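PDB 6D2Y: PbSGBP-B lipoprotein, which probably binds polysaccharide at the cell surface of Prevotella bryantii, is encoded in a polysaccharide utilization locus, and carries a bound magnesium ion. Local coordinates for residues 42-47 / 65-70; 75-80 / 94-99; 281-286 / 338-343; 298-303 / 420-425. One frame throughout, in Å; residues are numbered along the deposited sequence.

Contact 1: 42-47 / 65-70; sequences YIRPVD and CLVGDN
Strands 39-45 and 63-69 are antiparallel neighbours in the three-stranded sheet of the N-terminal beta-sandwich, and Tyr42 with Val67 and Arg44 with Cys65 are hydrogen-bonded pairs between them. Tyr42 N gives to Val67 O at 3.2 Å and takes back Val67 N on its own O at 2.9 Å; Arg44 N to Cys65 O (3.0 Å) and Cys65 N to Arg44 O (2.8 Å) repeat the exchange. On the face of Tyr42, Arg44, Cys65 and Val67, the tyrosine CG sits between N and the carbonyl carbon (chi1 59°), and the ring lies over Val67, whose CB is 3.9 Å from the ring centroid, a CH-pi contact over the face. Val67 CG2 also lies over one face of the Arg44 guanidinium, 3.6 Å from NH1, so one valine packs against both flat groups. The Cys65 sulphur meets the same guanidinium obliquely. On the other face, Ile43 and Leu66 form the non-hydrogen-bonded pair, side by side, with Ile43 CD1 3.9 Å from Leu66 CD1; both also touch Met112 of strand 111-116. A mixed, partly exposed face backed by aliphatic side chains turned to a second sheet is the two-sided pattern of a beta-sandwich.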
loop_
_atom_site.group_PDB
_atom_site.type_symbol
_atom_site.label_atom_id
_atom_site.label_comp_id
_atom_site.label_asym_id
_atom_site.label_seq_id
_atom_site.Cartn_x
_atom_site.Cartn_y
_atom_site.Cartn_z
ATOM N N TYR A 42 37.992 21.402 -3.673
ATOM C CA TYR A 42 36.625 21.206 -3.206
ATOM C C TYR A 42 35.726 21.026 -4.422
ATOM O O TYR A 42 36.157 21.183 -5.568
ATOM C CB TYR A 42 36.146 22.369 -2.330
ATOM C CG TYR A 42 36.160 23.729 -2.993
ATOM C CD1 TYR A 42 35.074 24.174 -3.738
ATOM C CD2 TYR A 42 37.252 24.577 -2.857
ATOM C CE1 TYR A 42 35.082 25.421 -4.339
ATOM C CE2 TYR A 42 37.267 25.825 -3.455
ATOM C CZ TYR A 42 36.181 26.241 -4.194
ATOM O OH TYR A 42 36.193 27.483 -4.790
ATOM N N ILE A 43 34.468 20.684 -4.154
ATOM C CA ILE A 43 33.454 20.490 -5.183
ATOM C C ILE A 43 32.296 21.433 -4.896
ATOM O O ILE A 43 31.773 21.460 -3.776
ATOM C CB ILE A 43 32.964 19.031 -5.235
ATOM C CG1 ILE A 43 34.149 18.075 -5.369
ATOM C CG2 ILE A 43 31.965 18.845 -6.374
ATOM C CD1 ILE A 43 33.782 16.742 -5.967
ATOM N N ARG A 44 31.896 22.198 -5.904
ATOM C CA ARG A 44 30.821 23.171 -5.801
ATOM C C ARG A 44 29.734 22.861 -6.823
ATOM O O ARG A 44 29.982 22.168 -7.818
ATOM C CB ARG A 44 31.357 24.595 -6.017
ATOM C CG ARG A 44 31.472 25.006 -7.476
ATOM C CD ARG A 44 32.228 26.317 -7.631
ATOM N NE ARG A 44 32.534 26.605 -9.030
ATOM C CZ ARG A 44 33.600 27.285 -9.439
ATOM N NH1 ARG A 44 34.470 27.753 -8.554
ATOM N NH2 ARG A 44 33.798 27.498 -10.734
ATOM N N PRO A 45 28.510 23.338 -6.600
ATOM C CA PRO A 45 27.444 23.128 -7.586
ATOM C C PRO A 45 27.705 23.927 -8.855
ATOM O O PRO A 45 28.554 24.819 -8.909
ATOM C CB PRO A 45 26.182 23.616 -6.868
ATOM C CG PRO A 45 26.541 23.622 -5.414
ATOM C CD PRO A 45 27.997 23.952 -5.364
ATOM N N VAL A 46 26.946 23.590 -9.896
ATOM C CA VAL A 46 27.129 24.222 -11.197
ATOM C C VAL A 46 26.104 25.319 -11.484
ATOM O O VAL A 46 26.390 26.215 -12.294
ATOM C CB VAL A 46 27.117 23.169 -12.326
ATOM C CG1 VAL A 46 25.692 22.813 -12.727
ATOM C CG2 VAL A 46 27.908 23.667 -13.526
ATOM N N ASP A 47 24.935 25.287 -10.849
ATOM C CA ASP A 47 23.961 26.334 -11.108
ATOM C C ASP A 47 24.241 27.550 -10.226
ATOM O O ASP A 47 24.882 27.459 -9.175
ATOM C CB ASP A 47 22.529 25.813 -10.912
ATOM C CG ASP A 47 22.237 25.380 -9.485
ATOM O OD1 ASP A 47 22.388 26.198 -8.557
ATOM O OD2 ASP A 47 21.843 24.210 -9.294
ATOM N N CYS A 65 30.775 20.632 -10.069
ATOM C CA CYS A 65 31.962 21.272 -10.626
ATOM C C CYS A 65 33.135 21.065 -9.683
ATOM O O CYS A 65 33.083 21.480 -8.520
ATOM C CB CYS A 65 31.731 22.766 -10.866
ATOM S SG CYS A 65 33.191 23.621 -11.496
ATOM N N LEU A 66 34.191 20.433 -10.187
ATOM C CA LEU A 66 35.401 20.213 -9.410
ATOM C C LEU A 66 36.263 21.466 -9.415
ATOM O O LEU A 66 36.360 22.168 -10.425
ATOM C CB LEU A 66 36.194 19.034 -9.976
ATOM C CG LEU A 66 35.809 17.596 -9.605
ATOM C CD1 LEU A 66 34.325 17.320 -9.759
ATOM C CD2 LEU A 66 36.600 16.624 -10.455
ATOM N N VAL A 67 36.891 21.750 -8.278
ATOM C CA VAL A 67 37.762 22.912 -8.137
ATOM C C VAL A 67 39.114 22.397 -7.656
ATOM O O VAL A 67 39.302 22.130 -6.465
ATOM C CB VAL A 67 37.188 23.967 -7.185
ATOM C CG1 VAL A 67 38.216 25.056 -6.914
ATOM C CG2 VAL A 67 35.925 24.570 -7.780
ATOM N N GLY A 68 40.050 22.245 -8.587
ATOM C CA GLY A 68 41.387 21.772 -8.289
ATOM C C GLY A 68 42.361 22.272 -9.334
ATOM O O GLY A 68 42.053 23.237 -10.034
ATOM N N ASP A 69 43.540 21.660 -9.439
ATOM C CA ASP A 69 44.519 22.030 -10.454
ATOM C C ASP A 69 44.947 20.793 -11.236
ATOM O O ASP A 69 44.792 19.657 -10.779
ATOM C CB ASP A 69 45.769 22.718 -9.856
ATOM C CG ASP A 69 45.449 24.022 -9.119
ATOM O OD1 ASP A 69 46.405 24.742 -8.766
ATOM O OD2 ASP A 69 44.267 24.336 -8.874
ATOM N N ASN A 70 45.498 21.038 -12.431
ATOM C CA ASN A 70 45.885 19.979 -13.372
ATOM C C ASN A 70 44.728 19.025 -13.641
ATOM O O ASN A 70 44.913 17.818 -13.800
ATOM C CB ASN A 70 47.116 19.214 -12.881
ATOM C CG ASN A 70 48.341 20.092 -12.776
ATOM O OD1 ASN A 70 48.408 21.155 -13.388
ATOM N ND2 ASN A 70 49.328 19.643 -12.010
#

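Contact 2: 75-80 / 94-99; sequences KGILFN and HTLIVS
Ile77 and Leu96 meet tip to tip between two strands that belong to different sheets, 75-79 and 95-99. Their axes pass 9.7 Å apart at 46°, a spacing filled by side chains. The bump from the first strand is Ile77 CD1. Its CG1 stands anti to the carbonyl carbon (chi1 -70°) and chi2 is extended at -177°, which carries CD1 out toward the fork of Leu96. There it lies 3.7 Å from Leu96 CD2 and 4.1 Å from CD1 of the same leucine, so the methyl rests against both branches. Val98 borders the hollow next to the leucine, its CG1 4.3 Å from Ile77 CD1. That same CG1 is a bump in its turn: it comes to the edge of the Phe79 ring, near the ring plane and 4.2 Å from Phe79 CE1. Val98 CG1 is therefore shared by Ile77 and Phe79, and the aromatic ring meets it with its rim. Ser99 offers Phe79 its carbonyl oxygen, obliquely and more distantly, while its CB points away from the strand opposite. The contact is carried by van der Waals packing of the Ile77, Phe79, Leu96 and Val98 side chains. Around this interface, Met112 of strand 111-116 packs on both Ile77 and Phe79, Val128 of strand 121-129 and Ile64 of strand 63-69 close on the phenylalanine, and Ala84 touches Val98, placing the contact within the core between the two sheets.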
loop_
_atom_site.group_PDB
_atom_site.type_symbol
_atom_site.label_atom_id
_atom_site.label_comp_id
_atom_site.label_asym_id
_atom_site.label_seq_id
_atom_site.Cartn_x
_atom_site.Cartn_y
_atom_site.Cartn_z
ATOM N N LYS A 75 41.596 11.571 -17.344
ATOM C CA LYS A 75 41.035 10.937 -18.530
ATOM C C LYS A 75 39.663 10.336 -18.260
ATOM O O LYS A 75 38.771 10.423 -19.110
ATOM C CB LYS A 75 41.989 9.860 -19.053
ATOM C CG LYS A 75 43.117 10.420 -19.894
ATOM C CD LYS A 75 42.644 11.623 -20.695
ATOM C CE LYS A 75 43.807 12.406 -21.265
ATOM N NZ LYS A 75 43.676 13.839 -20.894
ATOM N N GLY A 76 39.476 9.734 -17.089
ATOM C CA GLY A 76 38.192 9.173 -16.729
ATOM C C GLY A 76 37.862 9.478 -15.282
ATOM O O GLY A 76 38.744 9.726 -14.456
ATOM N N ILE A 77 36.564 9.461 -14.990
ATOM C CA ILE A 77 36.048 9.631 -13.638
ATOM C C ILE A 77 35.012 8.544 -13.394
ATOM O O ILE A 77 34.093 8.369 -14.201
ATOM C CB ILE A 77 35.420 11.025 -13.435
ATOM C CG1 ILE A 77 36.495 12.114 -13.429
ATOM C CG2 ILE A 77 34.617 11.072 -12.148
ATOM C CD1 ILE A 77 35.958 13.511 -13.163
ATOM N N LEU A 78 35.152 7.819 -12.290
ATOM C CA LEU A 78 34.125 6.892 -11.840
ATOM C C LEU A 78 33.607 7.322 -10.480
ATOM O O LEU A 78 34.396 7.576 -9.565
ATOM C CB LEU A 78 34.651 5.467 -11.746
ATOM C CG LEU A 78 34.937 4.800 -13.079
ATOM C CD1 LEU A 78 36.428 4.913 -13.297
ATOM C CD2 LEU A 78 34.484 3.324 -13.063
ATOM N N PHE A 79 32.287 7.398 -10.358
ATOM C CA PHE A 79 31.615 7.513 -9.071
ATOM C C PHE A 79 31.282 6.101 -8.604
ATOM O O PHE A 79 30.435 5.429 -9.205
ATOM C CB PHE A 79 30.358 8.364 -9.209
ATOM C CG PHE A 79 30.635 9.821 -9.412
ATOM C CD1 PHE A 79 30.878 10.331 -10.679
ATOM C CD2 PHE A 79 30.648 10.686 -8.335
ATOM C CE1 PHE A 79 31.128 11.681 -10.863
ATOM C CE2 PHE A 79 30.897 12.033 -8.510
ATOM C CZ PHE A 79 31.137 12.531 -9.775
ATOM N N ASN A 80 31.955 5.648 -7.544
ATOM C CA ASN A 80 31.882 4.258 -7.081
ATOM C C ASN A 80 32.308 3.375 -8.246
ATOM O O ASN A 80 33.456 3.507 -8.703
ATOM C CB ASN A 80 30.491 3.978 -6.508
ATOM C CG ASN A 80 30.118 4.934 -5.401
ATOM O OD1 ASN A 80 30.669 4.878 -4.294
ATOM N ND2 ASN A 80 29.168 5.812 -5.687
ATOM N N HIS A 94 41.630 24.102 -14.058
ATOM C CA HIS A 94 41.258 24.400 -12.688
ATOM C C HIS A 94 39.802 24.100 -12.366
ATOM O O HIS A 94 39.434 24.119 -11.186
ATOM C CB HIS A 94 41.552 25.871 -12.356
ATOM C CG HIS A 94 42.989 26.250 -12.525
ATOM N ND1 HIS A 94 44.013 25.551 -11.923
ATOM C CD2 HIS A 94 43.577 27.250 -13.225
ATOM C CE1 HIS A 94 45.169 26.101 -12.247
ATOM N NE2 HIS A 94 44.932 27.135 -13.034
ATOM N N THR A 95 38.965 23.835 -13.369
ATOM C CA THR A 95 37.573 23.467 -13.153
ATOM C C THR A 95 37.202 22.324 -14.083
ATOM O O THR A 95 37.543 22.340 -15.269
ATOM C CB THR A 95 36.618 24.644 -13.398
ATOM O OG1 THR A 95 36.719 25.065 -14.764
ATOM C CG2 THR A 95 36.937 25.813 -12.477
ATOM N N LEU A 96 36.498 21.338 -13.535
ATOM C CA LEU A 96 35.933 20.241 -14.308
ATOM C C LEU A 96 34.478 20.082 -13.894
ATOM O O LEU A 96 34.183 19.939 -12.702
ATOM C CB LEU A 96 36.706 18.933 -14.087
ATOM C CG LEU A 96 36.345 17.701 -14.927
ATOM C CD1 LEU A 96 37.534 16.766 -15.012
ATOM C CD2 LEU A 96 35.146 16.946 -14.376
ATOM N N ILE A 97 33.579 20.104 -14.874
ATOM C CA ILE A 97 32.146 19.976 -14.642
ATOM C C ILE A 97 31.704 18.629 -15.196
ATOM O O ILE A 97 31.847 18.363 -16.396
ATOM C CB ILE A 97 31.363 21.138 -15.275
ATOM C CG1 ILE A 97 31.770 22.460 -14.626
ATOM C CG2 ILE A 97 29.861 20.917 -15.134
ATOM C CD1 ILE A 97 31.136 23.680 -15.263
ATOM N N VAL A 98 31.190 17.771 -14.316
ATOM C CA VAL A 98 30.750 16.429 -14.669
ATOM C C VAL A 98 29.459 16.131 -13.916
ATOM O O VAL A 98 29.226 16.639 -12.816
ATOM C CB VAL A 98 31.840 15.375 -14.352
ATOM C CG1 VAL A 98 32.114 15.304 -12.853
ATOM C CG2 VAL A 98 31.461 14.003 -14.900
ATOM N N SER A 99 28.608 15.316 -14.525
ATOM C CA SER A 99 27.353 14.904 -13.911
ATOM C C SER A 99 27.485 13.491 -13.356
ATOM O O SER A 99 28.082 12.614 -13.991
ATOM C CB SER A 99 26.199 14.972 -14.912
ATOM O OG SER A 99 26.342 16.088 -15.773
#

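Contact 3: 281-286 / 338-343; sequences EYWAGN and SQISLG
Trp283 and Ser341 bring the two segments to a CA separation of 4.9 Å, and Gly285 and Leu342 repeat that spacing. The touching parts run 35° apart, just beyond the end of strand 279-282, with the 338-343 side in irregular loop. A single backbone hydrogen bond joins them: Leu342 N to Ala284 O at 3.0 Å, nearly straight at the hydrogen (174°), with the donor above the carbonyl plane. Gly285 has a positive phi, a backbone conformation natural to glycine. Both segments belong to the region assigned to the SGBP-B xyloglucan-binding family, where strand 279-282 is an outermost strand of a four-stranded antiparallel sheet; the contact ties the chain leaving that edge to the long loop after strand 330-335. Ile340 is laid over one face of the Trp283 indole. Its CG1, anti to the backbone N (chi1 -179°), stands 3.4 Å from the centroid of the five-membered ring in a CH-pi contact, and CD1 continues across the bond shared by the two rings, 3.6 Å from Trp283 CD2. The two side chains cross at about a right angle. The indole is also fixed through its nitrogen, since NE1 is hydrogen-bonded to Asn425 OD1 of strand 423-428. Leu342 packs at the root of the tryptophan, its CB 4.0 Å from Trp283 CB, while CD2 reaches Gly285 O at 3.2 Å and runs alongside Asn286, whose OD1 it meets at 3.6 Å. Ser341 turns its hydroxyl away to Gly357 N.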
loop_
_atom_site.group_PDB
_atom_site.type_symbol
_atom_site.label_atom_id
_atom_site.label_comp_id
_atom_site.label_asym_id
_atom_site.label_seq_id
_atom_site.Cartn_x
_atom_site.Cartn_y
_atom_site.Cartn_z
ATOM N N GLU A 281 -23.274 -7.061 4.179
ATOM C CA GLU A 281 -23.910 -5.813 4.580
ATOM C C GLU A 281 -23.836 -5.660 6.091
ATOM O O GLU A 281 -24.373 -6.493 6.828
ATOM C CB GLU A 281 -25.367 -5.766 4.104
ATOM C CG GLU A 281 -25.553 -6.046 2.616
ATOM C CD GLU A 281 -26.864 -6.751 2.301
ATOM O OE1 GLU A 281 -27.636 -7.035 3.241
ATOM O OE2 GLU A 281 -27.124 -7.016 1.107
ATOM N N TYR A 282 -23.174 -4.599 6.548
ATOM C CA TYR A 282 -23.244 -4.170 7.942
ATOM C C TYR A 282 -23.910 -2.801 7.981
ATOM O O TYR A 282 -23.305 -1.797 7.591
ATOM C CB TYR A 282 -21.868 -4.112 8.605
ATOM C CG TYR A 282 -21.950 -3.594 10.027
ATOM C CD1 TYR A 282 -22.235 -4.450 11.082
ATOM C CD2 TYR A 282 -21.774 -2.244 10.312
ATOM C CE1 TYR A 282 -22.329 -3.983 12.379
ATOM C CE2 TYR A 282 -21.870 -1.768 11.607
ATOM C CZ TYR A 282 -22.145 -2.642 12.636
ATOM O OH TYR A 282 -22.236 -2.175 13.927
ATOM N N TRP A 283 -25.145 -2.760 8.461
ATOM C CA TRP A 283 -25.893 -1.518 8.607
ATOM C C TRP A 283 -25.985 -1.185 10.091
ATOM O O TRP A 283 -26.407 -2.025 10.893
ATOM C CB TRP A 283 -27.281 -1.639 7.977
ATOM C CG TRP A 283 -27.245 -2.106 6.545
ATOM C CD1 TRP A 283 -26.190 -2.023 5.680
ATOM C CD2 TRP A 283 -28.312 -2.726 5.814
ATOM N NE1 TRP A 283 -26.534 -2.554 4.460
ATOM C CE2 TRP A 283 -27.831 -2.991 4.516
ATOM C CE3 TRP A 283 -29.626 -3.082 6.132
ATOM C CZ2 TRP A 283 -28.618 -3.596 3.537
ATOM C CZ3 TRP A 283 -30.405 -3.682 5.160
ATOM C CH2 TRP A 283 -29.899 -3.934 3.878
ATOM N N ALA A 284 -25.568 0.026 10.451
ATOM C CA ALA A 284 -25.601 0.445 11.846
ATOM C C ALA A 284 -27.039 0.561 12.337
ATOM O O ALA A 284 -27.944 0.933 11.583
ATOM C CB ALA A 284 -24.880 1.781 12.018
ATOM N N GLY A 285 -27.243 0.240 13.606
ATOM C CA GLY A 285 -28.554 0.263 14.221
ATOM C C GLY A 285 -29.121 -1.137 14.390
ATOM O O GLY A 285 -28.614 -2.122 13.853
ATOM N N ASN A 286 -30.201 -1.208 15.165
ATOM C CA ASN A 286 -30.878 -2.477 15.416
ATOM C C ASN A 286 -32.333 -2.216 15.808
ATOM O O ASN A 286 -32.801 -2.595 16.881
ATOM C CB ASN A 286 -30.131 -3.280 16.479
ATOM C CG ASN A 286 -30.555 -4.740 16.521
ATOM O OD1 ASN A 286 -31.034 -5.288 15.527
ATOM N ND2 ASN A 286 -30.367 -5.378 17.671
ATOM N N SER A 338 -27.981 8.535 7.037
ATOM C CA SER A 338 -28.910 9.112 6.080
ATOM C C SER A 338 -29.153 8.197 4.883
ATOM O O SER A 338 -30.225 8.257 4.280
ATOM C CB SER A 338 -28.376 10.475 5.628
ATOM O OG SER A 338 -28.829 10.794 4.325
ATOM N N GLN A 339 -28.192 7.356 4.521
ATOM C CA GLN A 339 -28.317 6.522 3.330
ATOM C C GLN A 339 -28.816 5.115 3.643
ATOM O O GLN A 339 -29.589 4.544 2.864
ATOM C CB GLN A 339 -26.967 6.429 2.611
ATOM C CG GLN A 339 -26.463 7.756 2.090
ATOM C CD GLN A 339 -25.033 7.664 1.593
ATOM O OE1 GLN A 339 -24.087 7.688 2.383
ATOM N NE2 GLN A 339 -24.865 7.570 0.280
ATOM N N ILE A 340 -28.385 4.543 4.763
ATOM C CA ILE A 340 -28.680 3.151 5.081
ATOM C C ILE A 340 -28.588 2.977 6.590
ATOM O O ILE A 340 -27.735 3.577 7.250
ATOM C CB ILE A 340 -27.723 2.192 4.332
ATOM C CG1 ILE A 340 -28.059 0.734 4.651
ATOM C CG2 ILE A 340 -26.270 2.500 4.670
ATOM C CD1 ILE A 340 -29.442 0.325 4.210
ATOM N N SER A 341 -29.479 2.149 7.131
ATOM C CA SER A 341 -29.467 1.798 8.543
ATOM C C SER A 341 -30.292 0.533 8.718
ATOM O O SER A 341 -31.120 0.193 7.868
ATOM C CB SER A 341 -30.019 2.931 9.416
ATOM O OG SER A 341 -31.377 3.194 9.106
ATOM N N LEU A 342 -30.053 -0.167 9.823
ATOM C CA LEU A 342 -30.804 -1.380 10.139
ATOM C C LEU A 342 -32.007 -0.985 10.984
ATOM O O LEU A 342 -31.904 -0.838 12.204
ATOM C CB LEU A 342 -29.932 -2.399 10.860
ATOM C CG LEU A 342 -30.652 -3.718 11.151
ATOM C CD1 LEU A 342 -30.910 -4.488 9.863
ATOM C CD2 LEU A 342 -29.879 -4.568 12.146
ATOM N N GLY A 343 -33.152 -0.813 10.336
ATOM C CA GLY A 343 -34.360 -0.433 11.041
ATOM C C GLY A 343 -35.399 0.090 10.066
ATOM O O GLY A 343 -35.317 -0.149 8.862
#

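Contact 4: 298-303 / 420-425; sequences RLCDVA and DFSSLN
Leu299 lies against the backbone that leads into strand 423-428, and its side chain can be followed outward step by step. CB is nearest the Phe421 carbonyl oxygen, at 3.2 Å. CG, anti to the carbonyl carbon of its own residue (chi1 -66°), moves along to Ser422 O, 3.3 Å away. At the tip, CD1 arrives at Leu424 CB, 3.6 Å off, and the two leucine side chains cross at about a right angle. Leu299 N makes the one hydrogen bond between the segments, to Ser422 O at 3.0 Å, with an N-H...O angle of 166° and the donor tilted from the carbonyl plane. Cys300 N is also close to Phe421 O, but the angle is too poor for a bond. Beside the leucine, Arg298 packs its CG on Ser422 CB at 3.5 Å, then bends at chi3 (61°), which leaves NE 3.7 Å from Ser422 OG. Its NH1 forms a salt bridge with Asp301 OD2, 2.6 Å away, and the Cys300 sulphur lies over one face of the guanidinium, toward the rim. Ser422 OG is engaged by Asn419 O, and Ser422 and Ser423 form a classic beta bulge opposite Gly335. Phe421 turns its ring away to stack on Phe305. The chemistry is thus split: aliphatic contact and one backbone bond join the short, weakly bonded helical turn to the chain entering the strand, while the arginine's charge is met by Asp301 within its own segment.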
loop_
_atom_site.group_PDB
_atom_site.type_symbol
_atom_site.label_atom_id
_atom_site.label_comp_id
_atom_site.label_asym_id
_atom_site.label_seq_id
_atom_site.Cartn_x
_atom_site.Cartn_y
_atom_site.Cartn_z
ATOM N N ARG A 298 -22.281 2.631 14.932
ATOM C CA ARG A 298 -21.724 3.189 13.709
ATOM C C ARG A 298 -20.239 2.860 13.626
ATOM O O ARG A 298 -19.520 2.894 14.629
ATOM C CB ARG A 298 -21.941 4.704 13.672
ATOM C CG ARG A 298 -23.372 5.108 13.345
ATOM C CD ARG A 298 -23.763 6.443 13.968
ATOM N NE ARG A 298 -22.934 7.551 13.503
ATOM C CZ ARG A 298 -22.199 8.320 14.301
ATOM N NH1 ARG A 298 -22.195 8.108 15.611
ATOM N NH2 ARG A 298 -21.474 9.305 13.792
ATOM N N LEU A 299 -19.777 2.526 12.420
ATOM C CA LEU A 299 -18.379 2.141 12.260
ATOM C C LEU A 299 -17.437 3.298 12.568
ATOM O O LEU A 299 -16.301 3.073 13.000
ATOM C CB LEU A 299 -18.141 1.613 10.847
ATOM C CG LEU A 299 -18.865 0.304 10.533
ATOM C CD1 LEU A 299 -18.602 -0.120 9.103
ATOM C CD2 LEU A 299 -18.435 -0.785 11.505
ATOM N N CYS A 300 -17.889 4.538 12.368
ATOM C CA CYS A 300 -17.054 5.693 12.681
ATOM C C CYS A 300 -16.866 5.884 14.181
ATOM O O CYS A 300 -15.981 6.642 14.591
ATOM C CB CYS A 300 -17.653 6.957 12.069
ATOM S SG CYS A 300 -19.376 7.250 12.519
ATOM N N ASP A 301 -17.682 5.226 15.004
ATOM C CA ASP A 301 -17.480 5.220 16.446
ATOM C C ASP A 301 -16.638 4.042 16.913
ATOM O O ASP A 301 -16.115 4.075 18.032
ATOM C CB ASP A 301 -18.829 5.195 17.172
ATOM C CG ASP A 301 -19.593 6.493 17.026
ATOM O OD1 ASP A 301 -18.948 7.561 16.946
ATOM O OD2 ASP A 301 -20.840 6.446 16.991
ATOM N N VAL A 302 -16.500 3.005 16.085
ATOM C CA VAL A 302 -15.676 1.857 16.443
ATOM C C VAL A 302 -14.206 2.134 16.148
ATOM O O VAL A 302 -13.324 1.755 16.927
ATOM C CB VAL A 302 -16.182 0.600 15.712
ATOM C CG1 VAL A 302 -15.230 -0.569 15.924
ATOM C CG2 VAL A 302 -17.581 0.245 16.191
ATOM N N ALA A 303 -13.922 2.800 15.031
ATOM C CA ALA A 303 -12.570 3.196 14.671
ATOM C C ALA A 303 -12.569 4.658 14.245
ATOM O O ALA A 303 -13.590 5.204 13.821
ATOM C CB ALA A 303 -11.999 2.318 13.547
ATOM N N ASP A 420 -20.028 9.604 7.460
ATOM C CA ASP A 420 -20.231 8.827 6.244
ATOM C C ASP A 420 -19.604 7.441 6.316
ATOM O O ASP A 420 -19.757 6.662 5.368
ATOM C CB ASP A 420 -19.678 9.594 5.040
ATOM C CG ASP A 420 -20.311 10.968 4.882
ATOM O OD1 ASP A 420 -20.221 11.776 5.829
ATOM O OD2 ASP A 420 -20.902 11.240 3.817
ATOM N N PHE A 421 -18.911 7.112 7.405
ATOM C CA PHE A 421 -18.352 5.779 7.595
ATOM C C PHE A 421 -19.096 5.045 8.702
ATOM O O PHE A 421 -18.473 4.499 9.617
ATOM C CB PHE A 421 -16.861 5.857 7.935
ATOM C CG PHE A 421 -16.038 6.589 6.915
ATOM C CD1 PHE A 421 -15.753 6.012 5.689
ATOM C CD2 PHE A 421 -15.546 7.854 7.186
ATOM C CE1 PHE A 421 -14.993 6.687 4.755
ATOM C CE2 PHE A 421 -14.787 8.532 6.254
ATOM C CZ PHE A 421 -14.510 7.948 5.038
ATOM N N SER A 422 -20.427 5.040 8.643
ATOM C CA SER A 422 -21.243 4.397 9.668
ATOM C C SER A 422 -21.633 2.968 9.303
ATOM O O SER A 422 -21.646 2.089 10.173
ATOM C CB SER A 422 -22.505 5.219 9.931
ATOM O OG SER A 422 -22.220 6.603 10.036
ATOM N N SER A 423 -21.963 2.725 8.034
ATOM C CA SER A 423 -22.297 1.397 7.543
ATOM C C SER A 423 -21.366 1.027 6.396
ATOM O O SER A 423 -20.749 1.890 5.765
ATOM C CB SER A 423 -23.757 1.319 7.087
ATOM O OG SER A 423 -24.638 1.652 8.142
ATOM N N LEU A 424 -21.275 -0.274 6.127
ATOM C CA LEU A 424 -20.362 -0.783 5.114
ATOM C C LEU A 424 -21.031 -1.890 4.316
ATOM O O LEU A 424 -21.608 -2.817 4.893
ATOM C CB LEU A 424 -19.070 -1.313 5.746
ATOM C CG LEU A 424 -18.071 -1.901 4.751
ATOM C CD1 LEU A 424 -17.449 -0.795 3.913
ATOM C CD2 LEU A 424 -17.003 -2.717 5.466
ATOM N N ASN A 425 -20.944 -1.789 2.992
ATOM C CA ASN A 425 -21.387 -2.832 2.079
ATOM C C ASN A 425 -20.206 -3.305 1.245
ATOM O O ASN A 425 -19.394 -2.495 0.786
ATOM C CB ASN A 425 -22.500 -2.332 1.153
ATOM C CG ASN A 425 -23.881 -2.578 1.714
ATOM O OD1 ASN A 425 -24.056 -2.710 2.925
ATOM N ND2 ASN A 425 -24.875 -2.640 0.835
#

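Overall arrangement
The four contacts form two pairs at the ends of an elongated chain. Contacts 1 and 2 have centres 9 Å apart and share the sheet in which strands 63-69 and 95-99 are neighbours; Leu66 N probably bonds Leu96 O at 2.6 Å. Contacts 3 and 4, with centres 10 Å apart, are likewise joined where strand 279-282 runs beside 423-428, through the probable bond from Tyr282 N to Leu424 O at 2.9 Å. Between the pairs the centres are 60 to 69 Å apart, with no touch. Contact 4 comes nearest the magnesium site but does not reach it: Leu299's side chain is about 11 Å from that of Asp225, and Leu424's about 12 Å from that of Asp452, both of which bind the metal.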